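Local coordinates for DNA mismatch repair protein MutS (Thermus aquaticus, PDB 1EWQ) that takes part in DNA mismatch repair, binding mismatched DNA, probably as the recognition step, and has a weak ATPase activity, at residues A420-L425 with L438-N443; G398-G403 with E500-E505; V112-T117 with L121-L126. One frame throughout, in Å; residues are numbered along the deposited sequence.

Contact 1: residues A420-L425 with L438-N443; sequences AYFLEL and LKVGYN
Val-440 is the residue through which strand 439-443 touches the helical segment 420-425, and it does so with both of its methyl groups, against Phe-422 and Leu-425. The apolar part of the contact is small and divides between the two branches. CG1 comes up against the root of the phenylalanine, 3.8 Å from Phe-422 CB, and meets the ring beyond only obliquely. CG2 faces Leu-425, three residues further along the helix, where its distance to Leu-425 CB is 4.3 Å, a looser fit. CG1 stands anti to the backbone N (chi1 164°) and CG2 anti to the carbonyl carbon, so the two methyls diverge, with Phe-422 O near both.

The second kind of contact is methyl against carbonyl. Phe-422 O lies 3.6 Å from Val-440 CG2, at van der Waals range. No hydrogen bond joins the two segments; the polar link lies one residue further along the helix, where the carboxylate of Glu-426 accepts the N-H of Val-440.

Aromatic packing extends the contact. Tyr-421 sets CD2 over the centre of one face of the Phe-422 ring, 3.8 Å above its plane, and Tyr-448 also stacks with this phenylalanine. Within the MutS domain III range the strand lies close to the bound DNA, Asn-443 packing on a phosphate. Val-440 also packs on Leu-450 of the adjoining strand 449-453. The contact thus seats an outermost strand of the four-stranded antiparallel sheet on helix 406-433, while helix 479-511 packs against the same helix, Lys-484 on Phe-422 and Met-481 on Leu-425.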
loop_
_atom_site.group_PDB
_atom_site.type_symbol
_atom_site.label_atom_id
_atom_site.label_comp_id
_atom_site.label_asym_id
_atom_site.label_seq_id
_atom_site.Cartn_x
_atom_site.Cartn_y
_atom_site.Cartn_z
ATOM N N ALA C 420 -31.713 -45.835 7.498
ATOM C CA ALA C 420 -33.153 -46.057 7.563
ATOM C C ALA C 420 -33.495 -46.768 8.870
ATOM O O ALA C 420 -34.527 -46.501 9.490
ATOM C CB ALA C 420 -33.608 -46.896 6.379
ATOM N N TYR C 421 -32.612 -47.675 9.276
ATOM C CA TYR C 421 -32.790 -48.432 10.502
ATOM C C TYR C 421 -33.134 -47.524 11.678
ATOM O O TYR C 421 -34.088 -47.780 12.410
ATOM C CB TYR C 421 -31.513 -49.197 10.838
ATOM C CG TYR C 421 -31.520 -49.777 12.235
ATOM C CD1 TYR C 421 -32.105 -51.014 12.494
ATOM C CD2 TYR C 421 -30.957 -49.076 13.304
ATOM C CE1 TYR C 421 -32.128 -51.540 13.779
ATOM C CE2 TYR C 421 -30.976 -49.592 14.592
ATOM C CZ TYR C 421 -31.563 -50.826 14.821
ATOM O OH TYR C 421 -31.589 -51.346 16.092
ATOM N N PHE C 422 -32.345 -46.469 11.865
ATOM C CA PHE C 422 -32.574 -45.556 12.976
ATOM C C PHE C 422 -33.906 -44.828 12.895
ATOM O O PHE C 422 -34.555 -44.593 13.918
ATOM C CB PHE C 422 -31.424 -44.555 13.089
ATOM C CG PHE C 422 -30.121 -45.185 13.482
ATOM C CD1 PHE C 422 -29.117 -45.395 12.541
ATOM C CD2 PHE C 422 -29.908 -45.606 14.793
ATOM C CE1 PHE C 422 -27.923 -46.016 12.902
ATOM C CE2 PHE C 422 -28.718 -46.229 15.162
ATOM C CZ PHE C 422 -27.724 -46.435 14.214
ATOM N N LEU C 423 -34.318 -44.484 11.681
ATOM C CA LEU C 423 -35.582 -43.793 11.490
ATOM C C LEU C 423 -36.722 -44.706 11.922
ATOM O O LEU C 423 -37.688 -44.262 12.544
ATOM C CB LEU C 423 -35.756 -43.409 10.021
ATOM C CG LEU C 423 -36.899 -42.442 9.712
ATOM C CD1 LEU C 423 -36.669 -41.125 10.435
ATOM C CD2 LEU C 423 -36.968 -42.215 8.213
ATOM N N GLU C 424 -36.601 -45.987 11.589
ATOM C CA GLU C 424 -37.610 -46.976 11.948
ATOM C C GLU C 424 -37.587 -47.218 13.451
ATOM O O GLU C 424 -38.627 -47.435 14.067
ATOM C CB GLU C 424 -37.342 -48.291 11.218
ATOM C CG GLU C 424 -37.733 -48.278 9.749
ATOM C CD GLU C 424 -36.924 -49.259 8.922
ATOM O OE1 GLU C 424 -36.553 -50.335 9.450
ATOM O OE2 GLU C 424 -36.665 -48.956 7.734
ATOM N N LEU C 425 -36.396 -47.185 14.038
ATOM C CA LEU C 425 -36.260 -47.400 15.466
ATOM C C LEU C 425 -37.037 -46.333 16.239
ATOM O O LEU C 425 -37.738 -46.642 17.199
ATOM C CB LEU C 425 -34.786 -47.359 15.870
ATOM C CG LEU C 425 -34.472 -47.804 17.297
ATOM C CD1 LEU C 425 -34.737 -49.296 17.407
ATOM C CD2 LEU C 425 -33.022 -47.483 17.653
ATOM N N LEU C 438 -40.638 -38.983 21.706
ATOM C CA LEU C 438 -39.357 -39.693 21.747
ATOM C C LEU C 438 -38.657 -39.493 20.408
ATOM O O LEU C 438 -39.301 -39.411 19.364
ATOM C CB LEU C 438 -39.569 -41.188 22.007
ATOM C CG LEU C 438 -38.336 -42.103 22.023
ATOM C CD1 LEU C 438 -38.664 -43.380 22.767
ATOM C CD2 LEU C 438 -37.873 -42.410 20.596
ATOM N N LYS C 439 -37.335 -39.408 20.439
ATOM C CA LYS C 439 -36.593 -39.207 19.209
ATOM C C LYS C 439 -35.287 -39.961 19.125
ATOM O O LYS C 439 -34.669 -40.275 20.135
ATOM C CB LYS C 439 -36.323 -37.707 18.995
ATOM C CG LYS C 439 -37.505 -36.964 18.381
ATOM C CD LYS C 439 -37.186 -35.501 18.076
ATOM C CE LYS C 439 -36.978 -34.696 19.346
ATOM N NZ LYS C 439 -36.782 -33.240 19.060
ATOM N N VAL C 440 -34.894 -40.270 17.895
ATOM C CA VAL C 440 -33.619 -40.917 17.631
ATOM C C VAL C 440 -32.783 -39.795 17.025
ATOM O O VAL C 440 -33.104 -39.282 15.956
ATOM C CB VAL C 440 -33.738 -42.063 16.604
ATOM C CG1 VAL C 440 -32.347 -42.424 16.076
ATOM C CG2 VAL C 440 -34.384 -43.283 17.258
ATOM N N GLY C 441 -31.728 -39.394 17.719
ATOM C CA GLY C 441 -30.897 -38.324 17.208
ATOM C C GLY C 441 -29.464 -38.766 17.075
ATOM O O GLY C 441 -29.139 -39.942 17.293
ATOM N N TYR C 442 -28.596 -37.820 16.728
ATOM C CA TYR C 442 -27.185 -38.124 16.561
ATOM C C TYR C 442 -26.258 -36.909 16.692
ATOM O O TYR C 442 -26.615 -35.800 16.309
ATOM C CB TYR C 442 -26.971 -38.774 15.182
ATOM C CG TYR C 442 -25.513 -38.941 14.819
ATOM C CD1 TYR C 442 -24.849 -40.142 15.062
ATOM C CD2 TYR C 442 -24.767 -37.862 14.331
ATOM C CE1 TYR C 442 -23.485 -40.266 14.842
ATOM C CE2 TYR C 442 -23.401 -37.973 14.110
ATOM C CZ TYR C 442 -22.765 -39.177 14.372
ATOM O OH TYR C 442 -21.408 -39.291 14.189
ATOM N N ASN C 443 -25.073 -37.140 17.257
ATOM C CA ASN C 443 -24.023 -36.125 17.366
ATOM C C ASN C 443 -22.695 -36.871 17.447
ATOM O O ASN C 443 -22.630 -37.987 17.964
ATOM C CB ASN C 443 -24.198 -35.167 18.566
ATOM C CG ASN C 443 -23.975 -35.830 19.919
ATOM O OD1 ASN C 443 -23.003 -36.564 20.128
ATOM N ND2 ASN C 443 -24.873 -35.543 20.863
#

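Contact 2: residues G398-G403 with E500-E505; sequences GLIREG and EEVFLE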
loop_
_atom_site.group_PDB
_atom_site.type_symbol
_atom_site.label_atom_id
_atom_site.label_comp_id
_atom_site.label_asym_id
_atom_site.label_seq_id
_atom_site.Cartn_x
_atom_site.Cartn_y
_atom_site.Cartn_z
ATOM N N GLY C 398 -20.933 -36.531 -2.190
ATOM C CA GLY C 398 -20.738 -37.322 -3.387
ATOM C C GLY C 398 -20.061 -36.626 -4.550
ATOM O O GLY C 398 -20.624 -35.739 -5.194
ATOM N N LEU C 399 -18.834 -37.041 -4.818
ATOM C CA LEU C 399 -18.071 -36.489 -5.915
ATOM C C LEU C 399 -18.528 -37.291 -7.128
ATOM O O LEU C 399 -18.866 -36.737 -8.172
ATOM C CB LEU C 399 -16.584 -36.726 -5.668
ATOM C CG LEU C 399 -15.530 -35.891 -6.392
ATOM C CD1 LEU C 399 -14.236 -36.659 -6.360
ATOM C CD2 LEU C 399 -15.935 -35.604 -7.834
ATOM N N ILE C 400 -18.555 -38.611 -6.951
ATOM C CA ILE C 400 -18.933 -39.552 -7.997
ATOM C C ILE C 400 -20.428 -39.810 -8.007
ATOM O O ILE C 400 -21.046 -39.945 -6.957
ATOM C CB ILE C 400 -18.186 -40.893 -7.800
ATOM C CG1 ILE C 400 -16.674 -40.642 -7.798
ATOM C CG2 ILE C 400 -18.561 -41.884 -8.899
ATOM C CD1 ILE C 400 -16.149 -40.007 -9.079
ATOM N N ARG C 401 -21.008 -39.895 -9.199
ATOM C CA ARG C 401 -22.445 -40.126 -9.330
ATOM C C ARG C 401 -22.887 -41.568 -9.130
ATOM O O ARG C 401 -22.136 -42.512 -9.392
ATOM C CB ARG C 401 -22.929 -39.654 -10.696
ATOM C CG ARG C 401 -22.602 -38.212 -10.954
ATOM C CD ARG C 401 -23.559 -37.600 -11.940
ATOM N NE ARG C 401 -23.633 -38.362 -13.178
ATOM C CZ ARG C 401 -24.270 -37.927 -14.256
ATOM N NH1 ARG C 401 -24.877 -36.743 -14.224
ATOM N NH2 ARG C 401 -24.296 -38.662 -15.364
ATOM N N GLU C 402 -24.124 -41.729 -8.670
ATOM C CA GLU C 402 -24.677 -43.051 -8.437
ATOM C C GLU C 402 -24.738 -43.861 -9.722
ATOM O O GLU C 402 -25.106 -43.351 -10.785
ATOM C CB GLU C 402 -26.070 -42.941 -7.820
ATOM C CG GLU C 402 -26.034 -42.604 -6.341
ATOM C CD GLU C 402 -27.408 -42.353 -5.763
ATOM O OE1 GLU C 402 -28.287 -43.236 -5.914
ATOM O OE2 GLU C 402 -27.607 -41.272 -5.156
ATOM N N GLY C 403 -24.357 -45.130 -9.610
ATOM C CA GLY C 403 -24.368 -46.015 -10.760
ATOM C C GLY C 403 -23.078 -46.037 -11.563
ATOM O O GLY C 403 -22.969 -46.784 -12.536
ATOM N N GLU C 500 -12.445 -41.958 -3.177
ATOM C CA GLU C 500 -11.192 -41.292 -3.492
ATOM C C GLU C 500 -10.489 -42.110 -4.578
ATOM O O GLU C 500 -9.869 -41.550 -5.486
ATOM C CB GLU C 500 -10.278 -41.191 -2.271
ATOM C CG GLU C 500 -9.072 -40.286 -2.525
ATOM C CD GLU C 500 -8.104 -40.227 -1.360
ATOM O OE1 GLU C 500 -7.259 -41.143 -1.238
ATOM O OE2 GLU C 500 -8.185 -39.264 -0.560
ATOM N N GLU C 501 -10.588 -43.438 -4.481
ATOM C CA GLU C 501 -9.966 -44.316 -5.472
ATOM C C GLU C 501 -10.570 -44.033 -6.851
ATOM O O GLU C 501 -9.853 -43.957 -7.845
ATOM C CB GLU C 501 -10.182 -45.800 -5.122
ATOM C CG GLU C 501 -9.706 -46.217 -3.728
ATOM C CD GLU C 501 -9.874 -47.718 -3.455
ATOM O OE1 GLU C 501 -10.891 -48.309 -3.880
ATOM O OE2 GLU C 501 -8.990 -48.305 -2.799
ATOM N N VAL C 502 -11.887 -43.875 -6.907
ATOM C CA VAL C 502 -12.552 -43.603 -8.176
ATOM C C VAL C 502 -12.134 -42.241 -8.719
ATOM O O VAL C 502 -11.907 -42.089 -9.917
ATOM C CB VAL C 502 -14.082 -43.654 -8.030
ATOM C CG1 VAL C 502 -14.745 -43.280 -9.346
ATOM C CG2 VAL C 502 -14.512 -45.061 -7.610
ATOM N N PHE C 503 -12.029 -41.251 -7.837
ATOM C CA PHE C 503 -11.604 -39.922 -8.264
ATOM C C PHE C 503 -10.244 -40.036 -8.940
ATOM O O PHE C 503 -10.047 -39.525 -10.041
ATOM C CB PHE C 503 -11.488 -38.967 -7.076
ATOM C CG PHE C 503 -10.711 -37.723 -7.386
ATOM C CD1 PHE C 503 -11.207 -36.779 -8.279
ATOM C CD2 PHE C 503 -9.450 -37.519 -6.831
ATOM C CE1 PHE C 503 -10.454 -35.648 -8.621
ATOM C CE2 PHE C 503 -8.693 -36.395 -7.164
ATOM C CZ PHE C 503 -9.199 -35.457 -8.065
ATOM N N LEU C 504 -9.309 -40.709 -8.272
ATOM C CA LEU C 504 -7.963 -40.897 -8.808
ATOM C C LEU C 504 -7.963 -41.633 -10.145
ATOM O O LEU C 504 -7.212 -41.273 -11.046
ATOM C CB LEU C 504 -7.086 -41.644 -7.796
ATOM C CG LEU C 504 -6.794 -40.820 -6.536
ATOM C CD1 LEU C 504 -5.931 -41.610 -5.562
ATOM C CD2 LEU C 504 -6.088 -39.526 -6.944
ATOM N N GLU C 505 -8.810 -42.651 -10.277
ATOM C CA GLU C 505 -8.895 -43.416 -11.516
ATOM C C GLU C 505 -9.392 -42.505 -12.639
ATOM O O GLU C 505 -8.846 -42.501 -13.739
ATOM C CB GLU C 505 -9.840 -44.622 -11.338
ATOM C CG GLU C 505 -9.400 -45.606 -10.228
ATOM C CD GLU C 505 -10.418 -46.720 -9.935
ATOM O OE1 GLU C 505 -11.572 -46.648 -10.426
ATOM O OE2 GLU C 505 -10.058 -47.667 -9.190
#
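The ring of Phe-503 is the flat group of this contact, and Leu-399 reaches it with a single methyl, CD1, in an oblique approach that belongs to neither a face nor an edge. That methyl settles where the ring joins its chain: it is 3.6 Å from Phe-503 CD1 and 3.7 Å from Phe-503 CB, with CG at a similar distance. The phenylalanine carries its ring anti to the backbone N (chi1 164°), where Pro-346 and Leu-349 of helix 346-366 also pack against it. Pro-346 touches Leu-399 as well, which ties the leucine and the ring to a common neighbour.

The next loop residue, Ile-400, meets Val-502, the residue before Phe-503. Here the longer branch of the isoleucine does most of the touching: Ile-400 CD1 and Val-502 CG1 are 3.6 Å apart, and Ile-400 CG1 comes equally near to that same valine methyl. Its short branch, CG2, stays further off, at 4.1 Å from Val-502 CG1. With CG1 beside the backbone N and chi2 at -59°, the isoleucine chain folds back at its end, and two successive carbons lie against one methyl.

Across the two segments the contact is wholly apolar, and all four participating residues are buried. The polar backbone of the loop is met by Glu-499, the residue just before Glu-500 on the same helix: its OE2 accepts the N-H groups of both Leu-399 and Ile-400. The arrangement is helix-and-loop packing in the core of the helical part of MutS domain III. The loop that leads into helix 406-433 lies on helix 479-511 through Leu-399 and Ile-400, and Leu-399 touches helix 346-366 as well.

Contact 3: residues V112-T117 with L121-L126; sequences VTQLLT and LLQESL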
loop_
_atom_site.group_PDB
_atom_site.type_symbol
_atom_site.label_atom_id
_atom_site.label_comp_id
_atom_site.label_asym_id
_atom_site.label_seq_id
_atom_site.Cartn_x
_atom_site.Cartn_y
_atom_site.Cartn_z
ATOM N N VAL C 112 8.053 -31.934 4.482
ATOM C CA VAL C 112 7.715 -30.783 3.668
ATOM C C VAL C 112 7.268 -31.306 2.307
ATOM O O VAL C 112 8.038 -31.933 1.593
ATOM C CB VAL C 112 8.931 -29.854 3.502
ATOM C CG1 VAL C 112 8.568 -28.675 2.609
ATOM C CG2 VAL C 112 9.393 -29.365 4.867
ATOM N N THR C 113 6.012 -31.054 1.961
ATOM C CA THR C 113 5.449 -31.513 0.694
ATOM C C THR C 113 5.698 -30.563 -0.472
ATOM O O THR C 113 5.766 -30.987 -1.624
ATOM C CB THR C 113 3.924 -31.763 0.845
ATOM O OG1 THR C 113 3.721 -33.052 1.431
ATOM C CG2 THR C 113 3.197 -31.694 -0.509
ATOM N N GLN C 114 5.843 -29.279 -0.176
ATOM C CA GLN C 114 6.063 -28.303 -1.227
ATOM C C GLN C 114 6.428 -26.953 -0.660
ATOM O O GLN C 114 6.133 -26.648 0.494
ATOM C CB GLN C 114 4.803 -28.151 -2.071
ATOM C CG GLN C 114 3.556 -27.946 -1.243
ATOM C CD GLN C 114 2.391 -27.451 -2.062
ATOM O OE1 GLN C 114 1.254 -27.408 -1.584
ATOM N NE2 GLN C 114 2.665 -27.064 -3.302
ATOM N N LEU C 115 7.073 -26.148 -1.490
ATOM C CA LEU C 115 7.468 -24.814 -1.105
ATOM C C LEU C 115 6.615 -23.860 -1.924
ATOM O O LEU C 115 6.284 -24.152 -3.076
ATOM C CB LEU C 115 8.948 -24.597 -1.423
ATOM C CG LEU C 115 9.920 -25.602 -0.790
ATOM C CD1 LEU C 115 11.349 -25.252 -1.190
ATOM C CD2 LEU C 115 9.779 -25.576 0.723
ATOM N N LEU C 116 6.230 -22.740 -1.329
ATOM C CA LEU C 116 5.434 -21.750 -2.045
ATOM C C LEU C 116 6.229 -20.467 -2.137
ATOM O O LEU C 116 6.448 -19.793 -1.137
ATOM C CB LEU C 116 4.106 -21.481 -1.337
ATOM C CG LEU C 116 3.131 -22.654 -1.199
ATOM C CD1 LEU C 116 1.816 -22.147 -0.623
ATOM C CD2 LEU C 116 2.884 -23.293 -2.540
ATOM N N THR C 117 6.687 -20.154 -3.342
ATOM C CA THR C 117 7.452 -18.948 -3.574
ATOM C C THR C 117 6.794 -18.245 -4.753
ATOM O O THR C 117 6.255 -18.884 -5.638
ATOM C CB THR C 117 8.935 -19.269 -3.855
ATOM O OG1 THR C 117 9.083 -19.825 -5.165
ATOM C CG2 THR C 117 9.449 -20.267 -2.812
ATOM N N LEU C 121 4.622 -20.794 -8.099
ATOM C CA LEU C 121 3.264 -21.141 -7.699
ATOM C C LEU C 121 2.525 -22.023 -8.703
ATOM O O LEU C 121 2.591 -21.814 -9.919
ATOM C CB LEU C 121 2.461 -19.859 -7.448
ATOM C CG LEU C 121 3.059 -18.924 -6.390
ATOM C CD1 LEU C 121 2.241 -17.629 -6.339
ATOM C CD2 LEU C 121 3.104 -19.634 -5.019
ATOM N N LEU C 122 1.815 -23.011 -8.173
ATOM C CA LEU C 122 1.030 -23.928 -8.986
ATOM C C LEU C 122 -0.453 -23.855 -8.638
ATOM O O LEU C 122 -1.284 -24.407 -9.349
ATOM C CB LEU C 122 1.534 -25.360 -8.798
ATOM C CG LEU C 122 2.790 -25.622 -9.625
ATOM C CD1 LEU C 122 3.625 -26.717 -8.994
ATOM C CD2 LEU C 122 2.379 -25.966 -11.039
ATOM N N GLN C 123 -0.784 -23.177 -7.541
ATOM C CA GLN C 123 -2.174 -23.052 -7.126
ATOM C C GLN C 123 -2.896 -21.951 -7.916
ATOM O O GLN C 123 -2.463 -20.798 -7.942
ATOM C CB GLN C 123 -2.263 -22.751 -5.625
ATOM C CG GLN C 123 -1.685 -23.833 -4.692
ATOM C CD GLN C 123 -0.161 -23.821 -4.607
ATOM O OE1 GLN C 123 0.499 -22.877 -5.046
ATOM N NE2 GLN C 123 0.402 -24.872 -4.018
ATOM N N GLU C 124 -3.999 -22.324 -8.554
ATOM C CA GLU C 124 -4.806 -21.409 -9.356
ATOM C C GLU C 124 -5.160 -20.101 -8.642
ATOM O O GLU C 124 -5.022 -19.025 -9.219
ATOM C CB GLU C 124 -6.084 -22.140 -9.819
ATOM C CG GLU C 124 -7.173 -21.282 -10.467
ATOM C CD GLU C 124 -8.382 -22.114 -10.962
ATOM O OE1 GLU C 124 -8.759 -23.117 -10.301
ATOM O OE2 GLU C 124 -8.968 -21.756 -12.008
ATOM N N SER C 125 -5.584 -20.191 -7.385
ATOM C CA SER C 125 -5.976 -19.008 -6.609
ATOM C C SER C 125 -4.843 -18.077 -6.183
ATOM O O SER C 125 -5.105 -16.986 -5.673
ATOM C CB SER C 125 -6.737 -19.426 -5.348
ATOM O OG SER C 125 -5.843 -19.815 -4.317
ATOM N N LEU C 126 -3.594 -18.502 -6.371
ATOM C CA LEU C 126 -2.453 -17.674 -5.986
ATOM C C LEU C 126 -1.730 -17.140 -7.224
ATOM O O LEU C 126 -0.723 -16.445 -7.118
ATOM C CB LEU C 126 -1.467 -18.493 -5.147
ATOM C CG LEU C 126 -2.077 -19.380 -4.061
ATOM C CD1 LEU C 126 -0.977 -20.104 -3.290
ATOM C CD2 LEU C 126 -2.915 -18.524 -3.129
#
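Leu-121 and Gln-123 bring the returning chain back against Leu-116 and Thr-117 at the end of strand 110-116, and side-chain conformation decides what touches what. Leu-121 has CG beside its backbone N (chi1 -58°), a torsion that brings CG and CD2 over the Thr-117 carbonyl: both carbons are 3.3 Å from Thr-117 O. The same CD2 lies 4.2 Å from Leu-116 CB, so the leucine covers parts of two successive residues.

Gln-123 is bent where Gln-114 is extended. Its chi2 of 78° folds the chain back, and the Gln-123 and Leu-116 side chains cross at about a right angle. Leu-116 CD2 nestles against the amide, 3.3 Å from Gln-123 NE2 and 3.5 Å from Gln-123 OE1. Gln-123 OE1 also accepts a weak hydrogen bond from the N-H of Leu-122, at 3.4 Å, consistent with the folded shape. Gln-114 arrives from the opposite direction, and the two amide planes stand 45° apart. The other Leu-116 methyl, CD1, makes a looser contact with Leu-126 CD1, at 4.4 Å.

Thr-117 contributes its backbone carbonyl here, while its hydroxyl is hydrogen-bonded to Thr-120 and Glu-177. The chain leaving the last strand of the domain I sheet thus folds back on it before running on to strand 134-139, the first of the next mixed sheet. Strand 110-116 is outermost in its own six-stranded sheet and pairs with strand 92-97. Helix 78-87 borders the contact, Phe-78 meeting Leu-116 and Leu-86 meeting Leu-121, while helix 215-232 packs on Thr-117 through Tyr-227 and on Leu-122 through Gln-232.

In the fold
The three contacts are mainly buried, but they join different elements. Contacts 1 and 2 lie in the MutS domain III range and share two long helices: 406-433 supplies one side of contact 1 and follows the loop of contact 2, while 479-511 borders the first and forms part of the second. Their centres are 29 Å apart, and contact 1, much nearer the DNA, sets a strand on a helix where contact 2 sets a loop. Contact 3 belongs to the domain I range and is local, folding the chain back just after the outermost strand 110-116. Its chemistry is the most mixed, with amide groups among leucines, whereas contact 2 is purely apolar across its segments.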